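Local coordinates for protein argonaute (PDB 5G5S) that uses short single-stranded DNA guides to bind and cleave complementary DNA targets, and may defend the cell against invading genetic elements, at residues L583-K588 against F644-E649; R531-P535 against K557-D561; I599-Y605 against P635-S639; L304-F309 against D611-V617; I488-L493 against K667-S671. All blocks are in the same frame, centred on the assembly; numbering follows the deposited sequence.

Interaction 1: residues L583-K588 against F644-E649; sequences LKEISK and FNCGNE
Leu-583 sets its CB over the middle of the Phe-644 ring, 3.6 Å from the ring centroid and almost on the normal, a CH-pi contact that joins helix 577-590 to a beta hairpin at one end of the RNase H-like sheet of the PIWI domain. The hairpin links strands 636-645 and 648-652 through a type I' turn from Asn-645 to Asn-648. A branched aliphatic residue suits this site: Leu-583 CD1 also reaches Phe-644 CE1 at 3.6 Å, and the same side chain packs on Leu-547, Pro-548 and Ile-551 of helix 547-556. Lys-584 meets the turn with its carbonyl, whose O receives a nearly straight CA-H...O contact from Gly-647 CA at 3.2 Å. The lysine's methylenes run past Gly-647 O toward CB of Glu-649, a residue whose carboxylate is paired with Arg-580 of the same helix. Ser-587 carries OG in the position between its backbone N and carbonyl carbon (chi1 69°). From there the hydroxyl gives its proton to Lys-584 O, 2.7 Å from OG, and accepts Gly-647 N at 3.3 Å, so a small polar side chain bridges helix and turn. At Lys-588 the alkyl chain passes the glycine, which suits the positive phi of the turn and the close approach: Lys-588 CB lies 3.8 Å from Gly-647 N, and CD 4.1 Å from Gly-647 CA.

Interaction 2: residues R531-P535 against K557-D561; sequences RRIQP and KANID
NH2 of Arg-532 is held between two oxygens. The shorter bond crosses to the backbone: NH2 donates to Ala-558 O at 2.6 Å (N-H...O angle 138°), arriving in the plane of that carbonyl, although the oxygen sits 26° out of the guanidinium plane. The second oxygen is Gln-534 OE1, which receives weak bonds from both NE and NH2 of Arg-532, at 3.1 and 3.0 Å. Together with the bond to Ala-558 O, these weak bonds would restrain the rotation of the guanidinium, and Ile-560 covers one of its faces, with CG1 3.8 Å from Arg-532 NH1 and displaced toward the rim. Arg-532 and Gln-534 both come from strand 530-537 of the RNase H-like PIWI sheet, where Arg-531 and Arg-532 together face Val-523 in a classic beta bulge. Their partners follow helix 547-556: Asn-559 is the first residue to leave helical phi/psi, with positive phi, and the carbonyl just before it, Ala-558 O, meets the arginine, whose positive charge would probably suit the C-terminal end of a helix. Gln-534 is bent at chi2 (54°), which turns its amide back toward Arg-532 and lays its CD against Ala-558 CB at 3.7 Å; the small methyl permits this close fit. Leu-554 of the helix touches both Gln-534 and Ile-560. A Tris molecule, probably from the crystallisation liquor, lies beside Arg-532 and accepts a hydrogen bond from Arg-531 NE.

Interaction 3: residues I599-Y605 against P635-S639; sequences IRKNNKY and PVKLS
Ile-599 and Leu-638 lie side by side and point the same way, Ile-599 CG1 meeting Leu-638 CD2 at 3.8 Å, while Ile-599 CG2 slants across to Val-636 CG1. Ile-599 and Leu-638 form a non-hydrogen-bonded antiparallel pair of the RNase H-like PIWI sheet, and helix 656-666 packs on them through Leu-662. On the other face Arg-600 and Lys-637 run alongside each other as the hydrogen-bonded pair, with Arg-600 N 2.8 Å from Lys-637 O and Lys-637 N 2.9 Å from Arg-600 O. The Lys-637 chain crosses Tyr-605 at about a right angle, and its CD approaches Tyr-605 CE2 at the ring edge at 3.7 Å. Asn-603 slants across the root of the same lysine. Its chi1 of 67° points ND2 at Pro-635 O, which lies close to the amide plane, 2.8 Å away. OD1 turns the other way and accepts Tyr-605 N at 3.1 Å, closing an Asx turn. One asparagine amide thus serves a carbonyl, shared with Arg-681, and an N-H outside the strand ladder, shaping the chain just beyond Lys-601. That lysine forms a salt bridge with Asp-572, an active-site residue and metal ligand by similarity, and would probably offset part of the negative charge there.

Interaction 4: residues L304-F309 against D611-V617; sequences LEFMKF and DYRIGSV
Ser-616 places CB over the centre of the Phe-306 ring, 3.5 Å from the centroid, and donates from OG to Glu-305 O at 2.6 Å. Serine suits the place because its short side chain lets CB lie on the ring while OG, anti to the backbone N (chi1 -166°), turns to the carbonyl. Met-307 and Gly-615 form a hydrogen-bonded antiparallel pair, Met-307 N reaching Gly-615 O at 2.9 Å and Gly-615 N reaching Met-307 O at 3.1 Å. Glycine fits here because the Phe-309 ring lies against its backbone, CZ 3.7 Å from Gly-615 CA. At the far end Phe-309 N bonds to Arg-613 O. Lys-308 bends at chi3 and chi4 to bring NZ to two oxygens: Asp-611 OD1, 3.1 Å away on the syn side of the carboxylate, and Tyr-612 O, 2.8 Å away and nearly in line with its C=O (175°). A second shell surrounds these groups. Asp-611 OD2 bonds to Tyr-10 OH, Phe-309 meets the rings of Tyr-663 and Phe-624, and Arg-613 and Ile-614 form a G1 beta bulge facing Leu-625, with Arg-613 in the positive-phi position that glycine most often takes. Strand 302-308 lies between strand 7-12 and PIWI strand 614-618 in one sheet. The ammonium of Lys-308, paired with a carboxylate and a carbonyl, would probably stay charged, and through Asp-611 and Tyr-10 it ties three distant parts of the chain together.

Interaction 5: residues I488-L493 against K667-S671; sequences IKYFIL and KMNYS
Lys-667 brings its carbonyl O to 3.8 Å from Phe-491 CE2, opening a buried aromatic cluster between the end of the Mid domain region and the PIWI loop that holds Ser-671, a residue that contacts guide DNA. Met-668, the centre of an inverse gamma turn, curls at chi2 and chi3 so that its flexible thioether fits along Phe-491: Met-668 CE is 3.6 Å from Phe-491 CD2, and the sulfur sits at the ring edge in a Met-aromatic contact. SD also rests on Leu-493, 3.8 Å from Leu-493 CG. Asn-669 adds its backbone O, which meets Phe-491 CZ in the plane of the ring at 3.3 Å. Tyr-670 comes from the opposite direction to Phe-491 and forms an offset stack with it, the centroids 4.8 Å apart and the planes at 25°. Tyrosine suits the site because the ring stacks while the hydroxyl reaches the backbone: OH accepts two weak bonds, from Tyr-490 N at 2.9 Å and from Phe-491 N at 3.5 Å.

Interactions 1 to 4 reach the mixed sheet of the PIWI domain. Interactions 1 and 3 use strand 636-645, their centres about 27 Å apart. Interaction 4 adds strand 302-308 to that sheet, its centre about 14 Å from that of interaction 3 and nearest atoms about 6 Å apart. Interaction 3 lies next to the catalytic site inferred by similarity: the side chain of Lys-601 is about 3 Å from that of Asp-572, while Gln-534 of interaction 2 is about 11 Å from Asp-506, again between side chains. Interaction 5 lies near guide-contacting residues: it holds Ser-671, and the Tyr-670 side chain is about 6 Å from that of Gln-481. Its nearest atoms come within about 6 Å of interaction 2.

Interaction 1: residues L583-K588 against F644-E649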
# COMPACT_ATOMS: atom_id res chain seq x y z
N LEU A 583 -18.94 0.94 17.06
CA LEU A 583 -17.66 1.30 17.66
C LEU A 583 -17.85 2.04 18.97
O LEU A 583 -17.07 1.84 19.89
CB LEU A 583 -16.76 2.07 16.69
CG LEU A 583 -16.17 1.27 15.52
CD1 LEU A 583 -15.43 2.18 14.58
CD2 LEU A 583 -15.27 0.13 15.99
N LYS A 584 -18.94 2.83 19.08
CA LYS A 584 -19.36 3.52 20.31
C LYS A 584 -19.69 2.47 21.39
O LYS A 584 -19.22 2.61 22.51
CB LYS A 584 -20.58 4.41 20.06
CG LYS A 584 -20.23 5.80 19.54
CD LYS A 584 -21.39 6.78 19.70
CE LYS A 584 -22.15 7.00 18.41
NZ LYS A 584 -23.36 7.84 18.63
N GLU A 585 -20.44 1.41 21.03
CA GLU A 585 -20.82 0.31 21.93
C GLU A 585 -19.64 -0.57 22.34
O GLU A 585 -19.54 -0.94 23.50
CB GLU A 585 -21.97 -0.55 21.33
CG GLU A 585 -23.27 0.20 21.11
CD GLU A 585 -23.85 0.90 22.32
OE1 GLU A 585 -24.25 0.20 23.28
OE2 GLU A 585 -23.90 2.15 22.31
N ILE A 586 -18.75 -0.90 21.38
CA ILE A 586 -17.55 -1.71 21.60
C ILE A 586 -16.60 -1.07 22.63
O ILE A 586 -16.07 -1.79 23.48
CB ILE A 586 -16.88 -2.10 20.23
CG1 ILE A 586 -17.20 -3.55 19.87
CG2 ILE A 586 -15.37 -1.85 20.19
CD1 ILE A 586 -17.17 -3.85 18.38
N SER A 587 -16.41 0.27 22.57
CA SER A 587 -15.54 1.02 23.48
C SER A 587 -16.02 0.90 24.92
O SER A 587 -15.20 0.73 25.82
CB SER A 587 -15.43 2.48 23.06
OG SER A 587 -16.65 3.19 23.23
N LYS A 588 -17.35 0.99 25.14
CA LYS A 588 -17.89 0.85 26.48
C LYS A 588 -17.94 -0.61 26.93
O LYS A 588 -17.73 -0.89 28.11
CB LYS A 588 -19.18 1.66 26.73
CG LYS A 588 -20.44 1.21 26.02
CD LYS A 588 -21.57 2.15 26.40
CE LYS A 588 -22.86 1.86 25.70
NZ LYS A 588 -23.96 2.74 26.18
N PHE A 644 -13.18 6.61 19.96
CA PHE A 644 -14.33 5.97 20.60
C PHE A 644 -13.90 5.63 22.01
O PHE A 644 -12.98 4.83 22.21
CB PHE A 644 -14.83 4.72 19.83
CG PHE A 644 -15.20 5.05 18.40
CD1 PHE A 644 -14.25 5.01 17.39
CD2 PHE A 644 -16.49 5.46 18.08
CE1 PHE A 644 -14.58 5.36 16.08
CE2 PHE A 644 -16.83 5.79 16.77
CZ PHE A 644 -15.88 5.72 15.77
N ASN A 645 -14.53 6.29 22.98
CA ASN A 645 -14.21 6.16 24.40
C ASN A 645 -15.48 6.38 25.23
O ASN A 645 -16.19 7.36 25.00
CB ASN A 645 -13.12 7.22 24.77
CG ASN A 645 -12.45 7.07 26.12
OD1 ASN A 645 -13.06 6.69 27.10
ND2 ASN A 645 -11.19 7.44 26.21
N CYS A 646 -15.77 5.46 26.17
CA CYS A 646 -16.93 5.56 27.07
C CYS A 646 -18.28 5.75 26.34
O CYS A 646 -19.12 6.53 26.79
CB CYS A 646 -16.70 6.65 28.12
SG CYS A 646 -17.67 6.44 29.63
N GLY A 647 -18.44 5.07 25.21
CA GLY A 647 -19.66 5.15 24.41
C GLY A 647 -19.81 6.42 23.60
O GLY A 647 -20.87 6.65 23.01
N ASN A 648 -18.76 7.26 23.55
CA ASN A 648 -18.80 8.52 22.80
C ASN A 648 -17.91 8.49 21.58
O ASN A 648 -16.88 7.81 21.58
CB ASN A 648 -18.43 9.73 23.67
CG ASN A 648 -19.19 9.88 24.96
OD1 ASN A 648 -18.59 10.02 26.03
ND2 ASN A 648 -20.52 9.85 24.89
N GLU A 649 -18.29 9.26 20.56
CA GLU A 649 -17.53 9.44 19.33
C GLU A 649 -16.98 10.87 19.35
O GLU A 649 -17.71 11.82 19.66
CB GLU A 649 -18.41 9.21 18.09
CG GLU A 649 -17.63 9.34 16.78
CD GLU A 649 -18.47 9.36 15.52
OE1 GLU A 649 -19.63 8.89 15.56
OE2 GLU A 649 -17.96 9.85 14.48

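Interaction 2: residues R531-P535 against K557-D561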
# COMPACT_ATOMS: atom_id res chain seq x y z
N ARG A 531 3.89 -7.98 17.41
CA ARG A 531 3.42 -8.97 18.37
C ARG A 531 2.63 -10.07 17.68
O ARG A 531 2.70 -11.22 18.11
CB ARG A 531 2.60 -8.32 19.50
CG ARG A 531 3.39 -7.28 20.32
CD ARG A 531 4.66 -7.81 20.98
NE ARG A 531 4.39 -8.77 22.06
CZ ARG A 531 4.31 -8.46 23.35
NH1 ARG A 531 4.48 -7.20 23.75
NH2 ARG A 531 4.05 -9.40 24.25
N ARG A 532 1.88 -9.71 16.61
CA ARG A 532 1.07 -10.64 15.81
C ARG A 532 0.89 -10.15 14.37
O ARG A 532 0.77 -8.95 14.11
CB ARG A 532 -0.35 -10.82 16.42
CG ARG A 532 -0.47 -11.26 17.88
CD ARG A 532 -0.18 -12.73 18.09
NE ARG A 532 -1.33 -13.54 17.72
CZ ARG A 532 -2.23 -14.01 18.58
NH1 ARG A 532 -2.09 -13.78 19.88
NH2 ARG A 532 -3.25 -14.74 18.15
N ILE A 533 0.89 -11.10 13.44
CA ILE A 533 0.52 -10.90 12.04
C ILE A 533 -0.74 -11.79 12.00
O ILE A 533 -0.65 -13.01 11.93
CB ILE A 533 1.62 -11.29 11.03
CG1 ILE A 533 2.95 -10.54 11.33
CG2 ILE A 533 1.11 -11.04 9.60
CD1 ILE A 533 4.19 -11.14 10.65
N GLN A 534 -1.89 -11.15 12.23
CA GLN A 534 -3.17 -11.82 12.36
C GLN A 534 -4.05 -11.85 11.11
O GLN A 534 -4.74 -10.86 10.85
CB GLN A 534 -3.95 -11.21 13.56
CG GLN A 534 -4.95 -12.16 14.21
CD GLN A 534 -4.31 -13.46 14.62
OE1 GLN A 534 -3.41 -13.51 15.47
NE2 GLN A 534 -4.71 -14.54 13.95
N PRO A 535 -4.15 -13.00 10.39
CA PRO A 535 -5.12 -13.09 9.28
C PRO A 535 -6.55 -12.98 9.84
O PRO A 535 -6.80 -13.43 10.96
CB PRO A 535 -4.89 -14.50 8.70
CG PRO A 535 -3.60 -14.98 9.28
CD PRO A 535 -3.47 -14.30 10.61
N LYS A 557 -11.64 -14.88 18.58
CA LYS A 557 -11.03 -15.93 17.75
C LYS A 557 -9.50 -15.84 17.63
O LYS A 557 -8.88 -16.82 17.23
CB LYS A 557 -11.70 -15.99 16.37
N ALA A 558 -8.89 -14.68 17.96
CA ALA A 558 -7.44 -14.52 17.88
C ALA A 558 -6.77 -14.56 19.25
O ALA A 558 -5.55 -14.73 19.32
CB ALA A 558 -7.07 -13.24 17.14
N ASN A 559 -7.56 -14.45 20.33
CA ASN A 559 -7.11 -14.48 21.73
C ASN A 559 -6.24 -13.28 22.15
O ASN A 559 -5.39 -13.41 23.03
CB ASN A 559 -6.44 -15.84 22.11
CG ASN A 559 -7.19 -17.08 21.67
OD1 ASN A 559 -6.71 -17.85 20.83
ND2 ASN A 559 -8.39 -17.31 22.22
N ILE A 560 -6.49 -12.11 21.56
CA ILE A 560 -5.78 -10.89 21.96
C ILE A 560 -6.65 -10.17 23.00
O ILE A 560 -7.85 -9.96 22.76
CB ILE A 560 -5.41 -9.99 20.74
CG1 ILE A 560 -4.41 -10.71 19.80
CG2 ILE A 560 -4.85 -8.63 21.19
CD1 ILE A 560 -4.57 -10.43 18.34
N ASP A 561 -6.07 -9.86 24.17
CA ASP A 561 -6.80 -9.13 25.21
C ASP A 561 -6.97 -7.70 24.73
O ASP A 561 -5.98 -6.99 24.49
CB ASP A 561 -6.09 -9.20 26.58
CG ASP A 561 -6.79 -8.48 27.74
OD1 ASP A 561 -8.01 -8.21 27.63
OD2 ASP A 561 -6.12 -8.21 28.76

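Interaction 3: residues I599-Y605 against P635-S639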
# COMPACT_ATOMS: atom_id res chain seq x y z
N ILE A 599 -5.12 6.42 6.48
CA ILE A 599 -3.82 6.66 5.86
C ILE A 599 -3.96 6.29 4.40
O ILE A 599 -4.19 5.13 4.08
CB ILE A 599 -2.69 5.91 6.62
CG1 ILE A 599 -2.52 6.51 8.04
CG2 ILE A 599 -1.35 5.93 5.82
CD1 ILE A 599 -1.75 5.70 8.98
N ARG A 600 -3.93 7.30 3.53
CA ARG A 600 -4.10 7.10 2.10
C ARG A 600 -2.84 7.41 1.29
O ARG A 600 -2.41 8.56 1.17
CB ARG A 600 -5.35 7.84 1.58
CG ARG A 600 -6.62 7.33 2.25
CD ARG A 600 -7.87 7.88 1.62
NE ARG A 600 -8.31 7.11 0.45
CZ ARG A 600 -9.14 6.07 0.51
NH1 ARG A 600 -9.61 5.64 1.67
NH2 ARG A 600 -9.49 5.44 -0.61
N LYS A 601 -2.22 6.34 0.77
CA LYS A 601 -1.01 6.39 -0.06
C LYS A 601 -1.36 6.95 -1.45
O LYS A 601 -0.54 7.61 -2.07
CB LYS A 601 -0.33 4.99 -0.14
CG LYS A 601 -1.22 3.87 -0.68
CD LYS A 601 -0.54 2.51 -0.63
CE LYS A 601 -1.54 1.37 -0.61
NZ LYS A 601 -2.23 1.24 0.71
N ASN A 602 -2.59 6.70 -1.91
CA ASN A 602 -3.10 7.14 -3.20
C ASN A 602 -3.99 8.32 -2.92
O ASN A 602 -5.02 8.17 -2.29
CB ASN A 602 -3.86 6.00 -3.91
CG ASN A 602 -3.04 4.73 -4.10
OD1 ASN A 602 -1.89 4.76 -4.56
ND2 ASN A 602 -3.63 3.59 -3.76
N ASN A 603 -3.52 9.52 -3.29
CA ASN A 603 -4.20 10.78 -3.08
C ASN A 603 -3.78 11.80 -4.16
O ASN A 603 -2.91 11.51 -4.97
CB ASN A 603 -3.97 11.29 -1.64
CG ASN A 603 -2.54 11.68 -1.33
OD1 ASN A 603 -2.14 12.82 -1.53
ND2 ASN A 603 -1.74 10.73 -0.86
N LYS A 604 -4.46 12.93 -4.20
CA LYS A 604 -4.29 13.99 -5.19
C LYS A 604 -3.25 15.07 -4.84
O LYS A 604 -2.93 15.89 -5.71
CB LYS A 604 -5.66 14.63 -5.50
CG LYS A 604 -6.69 13.59 -5.95
CD LYS A 604 -7.99 14.27 -6.28
CE LYS A 604 -8.99 13.37 -6.98
NZ LYS A 604 -9.61 12.41 -6.05
N TYR A 605 -2.73 15.09 -3.59
CA TYR A 605 -1.76 16.10 -3.14
C TYR A 605 -0.38 15.90 -3.71
O TYR A 605 0.05 14.76 -3.88
CB TYR A 605 -1.64 16.18 -1.60
CG TYR A 605 -2.86 16.73 -0.89
CD1 TYR A 605 -3.11 18.10 -0.85
CD2 TYR A 605 -3.69 15.90 -0.15
CE1 TYR A 605 -4.19 18.62 -0.14
CE2 TYR A 605 -4.78 16.40 0.55
CZ TYR A 605 -5.03 17.77 0.55
OH TYR A 605 -6.10 18.26 1.24
N PRO A 635 3.21 12.56 -1.62
CA PRO A 635 2.88 12.60 -0.18
C PRO A 635 1.78 11.59 0.19
O PRO A 635 1.07 11.05 -0.67
CB PRO A 635 2.44 14.05 0.05
CG PRO A 635 1.96 14.50 -1.26
CD PRO A 635 2.73 13.77 -2.31
N VAL A 636 1.67 11.32 1.50
CA VAL A 636 0.68 10.44 2.10
C VAL A 636 -0.36 11.35 2.75
O VAL A 636 0.01 12.31 3.44
CB VAL A 636 1.33 9.47 3.14
CG1 VAL A 636 0.28 8.56 3.77
CG2 VAL A 636 2.45 8.64 2.52
N LYS A 637 -1.65 11.07 2.52
CA LYS A 637 -2.73 11.84 3.13
C LYS A 637 -3.21 11.16 4.41
O LYS A 637 -3.46 9.95 4.43
CB LYS A 637 -3.89 12.02 2.15
CG LYS A 637 -4.96 12.99 2.65
CD LYS A 637 -6.12 13.15 1.67
CE LYS A 637 -7.05 11.96 1.64
NZ LYS A 637 -8.22 12.22 0.77
N LEU A 638 -3.33 11.95 5.49
CA LEU A 638 -3.84 11.53 6.80
C LEU A 638 -5.20 12.20 6.98
O LEU A 638 -5.34 13.39 6.72
CB LEU A 638 -2.88 11.90 7.94
CG LEU A 638 -1.40 11.57 7.71
CD1 LEU A 638 -0.55 12.09 8.85
CD2 LEU A 638 -1.17 10.07 7.50
N SER A 639 -6.22 11.42 7.32
CA SER A 639 -7.58 11.95 7.40
C SER A 639 -8.38 11.27 8.50
O SER A 639 -8.10 10.12 8.85
CB SER A 639 -8.28 11.72 6.06
OG SER A 639 -9.59 12.24 6.03

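Interaction 4: residues L304-F309 against D611-V617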
# COMPACT_ATOMS: atom_id res chain seq x y z
N LEU A 304 2.48 26.65 1.88
CA LEU A 304 2.12 26.06 3.16
C LEU A 304 3.31 25.89 4.09
O LEU A 304 4.40 25.54 3.62
CB LEU A 304 1.49 24.68 2.86
CG LEU A 304 0.61 24.05 3.91
CD1 LEU A 304 -0.56 24.96 4.29
CD2 LEU A 304 0.10 22.70 3.43
N GLU A 305 3.09 26.10 5.40
CA GLU A 305 4.10 25.93 6.45
C GLU A 305 4.15 24.46 6.89
O GLU A 305 3.11 23.86 7.19
CB GLU A 305 3.79 26.84 7.66
CG GLU A 305 4.08 28.31 7.42
CD GLU A 305 3.76 29.21 8.60
OE1 GLU A 305 2.61 29.17 9.10
OE2 GLU A 305 4.66 29.97 9.02
N PHE A 306 5.36 23.87 6.91
CA PHE A 306 5.59 22.47 7.25
C PHE A 306 6.47 22.30 8.49
O PHE A 306 7.52 22.93 8.59
CB PHE A 306 6.27 21.73 6.06
CG PHE A 306 5.36 21.27 4.94
CD1 PHE A 306 4.84 22.18 4.02
CD2 PHE A 306 5.05 19.93 4.77
CE1 PHE A 306 4.01 21.76 2.98
CE2 PHE A 306 4.21 19.51 3.74
CZ PHE A 306 3.69 20.42 2.85
N MET A 307 6.06 21.40 9.39
CA MET A 307 6.86 21.02 10.55
C MET A 307 7.91 20.01 10.03
O MET A 307 7.69 19.35 9.00
CB MET A 307 5.98 20.35 11.65
CG MET A 307 5.63 18.89 11.35
SD MET A 307 4.78 17.91 12.62
CE MET A 307 6.13 17.46 13.64
N LYS A 308 9.03 19.88 10.74
CA LYS A 308 10.05 18.89 10.39
C LYS A 308 10.03 17.84 11.51
O LYS A 308 10.00 18.21 12.68
CB LYS A 308 11.44 19.52 10.22
CG LYS A 308 12.39 18.61 9.43
CD LYS A 308 13.50 19.38 8.73
CE LYS A 308 13.37 19.38 7.23
NZ LYS A 308 13.73 18.07 6.63
N PHE A 309 9.97 16.55 11.15
CA PHE A 309 9.92 15.50 12.16
C PHE A 309 11.26 15.29 12.84
O PHE A 309 12.31 15.50 12.23
CB PHE A 309 9.41 14.18 11.55
CG PHE A 309 8.09 14.25 10.82
CD1 PHE A 309 6.96 14.76 11.44
CD2 PHE A 309 7.97 13.74 9.53
CE1 PHE A 309 5.74 14.81 10.76
CE2 PHE A 309 6.75 13.77 8.86
CZ PHE A 309 5.64 14.31 9.48
N ASP A 611 12.67 17.98 -0.49
CA ASP A 611 12.84 17.82 0.96
C ASP A 611 11.86 16.75 1.50
O ASP A 611 10.85 16.44 0.86
CB ASP A 611 12.67 19.18 1.68
CG ASP A 611 13.09 19.21 3.15
OD1 ASP A 611 13.87 18.31 3.57
OD2 ASP A 611 12.64 20.13 3.87
N TYR A 612 12.21 16.15 2.64
CA TYR A 612 11.50 15.05 3.26
C TYR A 612 11.58 15.17 4.78
O TYR A 612 12.26 16.07 5.27
CB TYR A 612 12.09 13.71 2.77
CG TYR A 612 13.54 13.50 3.16
CD1 TYR A 612 14.57 14.06 2.41
CD2 TYR A 612 13.89 12.72 4.26
CE1 TYR A 612 15.91 13.91 2.79
CE2 TYR A 612 15.22 12.56 4.65
CZ TYR A 612 16.23 13.13 3.89
OH TYR A 612 17.54 12.92 4.24
N ARG A 613 10.92 14.24 5.52
CA ARG A 613 10.86 14.24 6.99
C ARG A 613 10.03 15.49 7.39
O ARG A 613 10.29 16.11 8.42
CB ARG A 613 12.28 14.23 7.60
CG ARG A 613 12.39 13.81 9.06
CD ARG A 613 13.84 13.89 9.53
NE ARG A 613 14.07 15.08 10.35
CZ ARG A 613 15.22 15.37 10.97
NH1 ARG A 613 16.27 14.57 10.85
NH2 ARG A 613 15.31 16.47 11.71
N ILE A 614 9.00 15.83 6.55
CA ILE A 614 8.11 16.99 6.69
C ILE A 614 6.62 16.63 6.69
O ILE A 614 6.20 15.67 6.04
CB ILE A 614 8.46 18.15 5.69
CG1 ILE A 614 8.38 17.69 4.22
CG2 ILE A 614 9.82 18.79 6.03
CD1 ILE A 614 8.20 18.82 3.20
N GLY A 615 5.85 17.44 7.40
CA GLY A 615 4.41 17.26 7.53
C GLY A 615 3.67 18.57 7.73
O GLY A 615 4.19 19.50 8.35
N SER A 616 2.45 18.64 7.17
CA SER A 616 1.59 19.82 7.30
C SER A 616 0.11 19.42 7.33
O SER A 616 -0.20 18.23 7.22
CB SER A 616 1.88 20.83 6.20
OG SER A 616 1.29 22.08 6.49
N VAL A 617 -0.79 20.39 7.57
CA VAL A 617 -2.24 20.17 7.65
C VAL A 617 -2.93 21.12 6.66
O VAL A 617 -2.76 22.33 6.75
CB VAL A 617 -2.80 20.30 9.10
CG1 VAL A 617 -4.33 20.22 9.13
CG2 VAL A 617 -2.20 19.25 10.04

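Interaction 5: residues I488-L493 against K667-S671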
# COMPACT_ATOMS: atom_id res chain seq x y z
N ILE A 488 12.99 -11.76 14.23
CA ILE A 488 13.90 -11.28 15.27
C ILE A 488 13.62 -9.80 15.54
O ILE A 488 13.68 -8.98 14.63
CB ILE A 488 15.39 -11.61 14.94
CG1 ILE A 488 15.62 -13.13 14.94
CG2 ILE A 488 16.35 -10.91 15.93
CD1 ILE A 488 16.87 -13.65 14.21
N LYS A 489 13.30 -9.47 16.80
CA LYS A 489 13.02 -8.11 17.26
C LYS A 489 14.36 -7.48 17.57
O LYS A 489 14.77 -7.44 18.73
CB LYS A 489 12.12 -8.14 18.52
CG LYS A 489 10.65 -8.34 18.23
CD LYS A 489 10.27 -9.79 18.08
CE LYS A 489 9.13 -9.92 17.10
NZ LYS A 489 8.81 -11.35 16.89
N TYR A 490 15.07 -7.03 16.54
CA TYR A 490 16.40 -6.46 16.71
C TYR A 490 16.42 -5.11 17.43
O TYR A 490 17.07 -4.96 18.47
CB TYR A 490 17.19 -6.43 15.39
CG TYR A 490 18.62 -6.86 15.57
CD1 TYR A 490 19.54 -6.05 16.23
CD2 TYR A 490 19.05 -8.11 15.12
CE1 TYR A 490 20.86 -6.45 16.42
CE2 TYR A 490 20.37 -8.51 15.29
CZ TYR A 490 21.27 -7.69 15.94
OH TYR A 490 22.57 -8.09 16.13
N PHE A 491 15.69 -4.14 16.89
CA PHE A 491 15.63 -2.79 17.43
C PHE A 491 14.21 -2.40 17.82
O PHE A 491 13.25 -2.92 17.24
CB PHE A 491 16.23 -1.77 16.43
CG PHE A 491 15.62 -1.80 15.05
CD1 PHE A 491 16.12 -2.66 14.07
CD2 PHE A 491 14.56 -0.96 14.71
CE1 PHE A 491 15.53 -2.71 12.80
CE2 PHE A 491 13.99 -1.00 13.44
CZ PHE A 491 14.47 -1.89 12.49
N ILE A 492 14.07 -1.53 18.83
CA ILE A 492 12.78 -1.02 19.30
C ILE A 492 12.79 0.52 19.26
O ILE A 492 13.82 1.11 18.91
CB ILE A 492 12.35 -1.61 20.68
CG1 ILE A 492 13.30 -1.18 21.82
CG2 ILE A 492 12.18 -3.13 20.63
CD1 ILE A 492 12.62 -0.61 23.01
N LEU A 493 11.66 1.15 19.59
CA LEU A 493 11.54 2.61 19.63
C LEU A 493 12.03 3.13 20.97
O LEU A 493 11.72 2.52 22.00
CB LEU A 493 10.10 3.05 19.39
CG LEU A 493 9.57 2.96 17.96
CD1 LEU A 493 8.07 3.10 17.93
CD2 LEU A 493 10.21 4.02 17.07
N LYS A 667 9.99 4.10 10.34
CA LYS A 667 11.35 3.76 10.71
C LYS A 667 11.46 2.31 11.25
O LYS A 667 12.56 1.79 11.34
CB LYS A 667 11.86 4.78 11.75
CG LYS A 667 13.33 5.11 11.66
CD LYS A 667 13.72 6.03 12.81
CE LYS A 667 15.13 6.56 12.68
NZ LYS A 667 15.17 7.76 11.79
N MET A 668 10.34 1.68 11.63
CA MET A 668 10.33 0.29 12.12
C MET A 668 10.29 -0.69 10.94
O MET A 668 9.45 -1.57 10.84
CB MET A 668 9.19 0.06 13.15
CG MET A 668 9.36 0.86 14.44
SD MET A 668 11.00 0.76 15.25
CE MET A 668 11.05 -0.96 15.71
N ASN A 669 11.27 -0.53 10.07
CA ASN A 669 11.47 -1.22 8.80
C ASN A 669 12.56 -2.31 8.84
O ASN A 669 13.67 -2.07 9.32
CB ASN A 669 11.84 -0.15 7.73
CG ASN A 669 11.84 -0.66 6.32
OD1 ASN A 669 12.52 -0.15 5.44
ND2 ASN A 669 11.02 -1.65 6.06
N TYR A 670 12.23 -3.49 8.29
CA TYR A 670 13.13 -4.61 8.08
C TYR A 670 13.24 -4.87 6.58
O TYR A 670 13.97 -5.76 6.19
CB TYR A 670 12.69 -5.85 8.85
CG TYR A 670 12.95 -5.76 10.34
CD1 TYR A 670 14.17 -6.16 10.88
CD2 TYR A 670 11.96 -5.32 11.21
CE1 TYR A 670 14.41 -6.10 12.25
CE2 TYR A 670 12.19 -5.23 12.58
CZ TYR A 670 13.42 -5.62 13.10
OH TYR A 670 13.65 -5.55 14.45
N SER A 671 12.55 -4.09 5.73
CA SER A 671 12.58 -4.15 4.26
C SER A 671 13.69 -3.21 3.76
O SER A 671 13.47 -2.35 2.90
CB SER A 671 11.23 -3.74 3.66
OG SER A 671 10.14 -4.36 4.31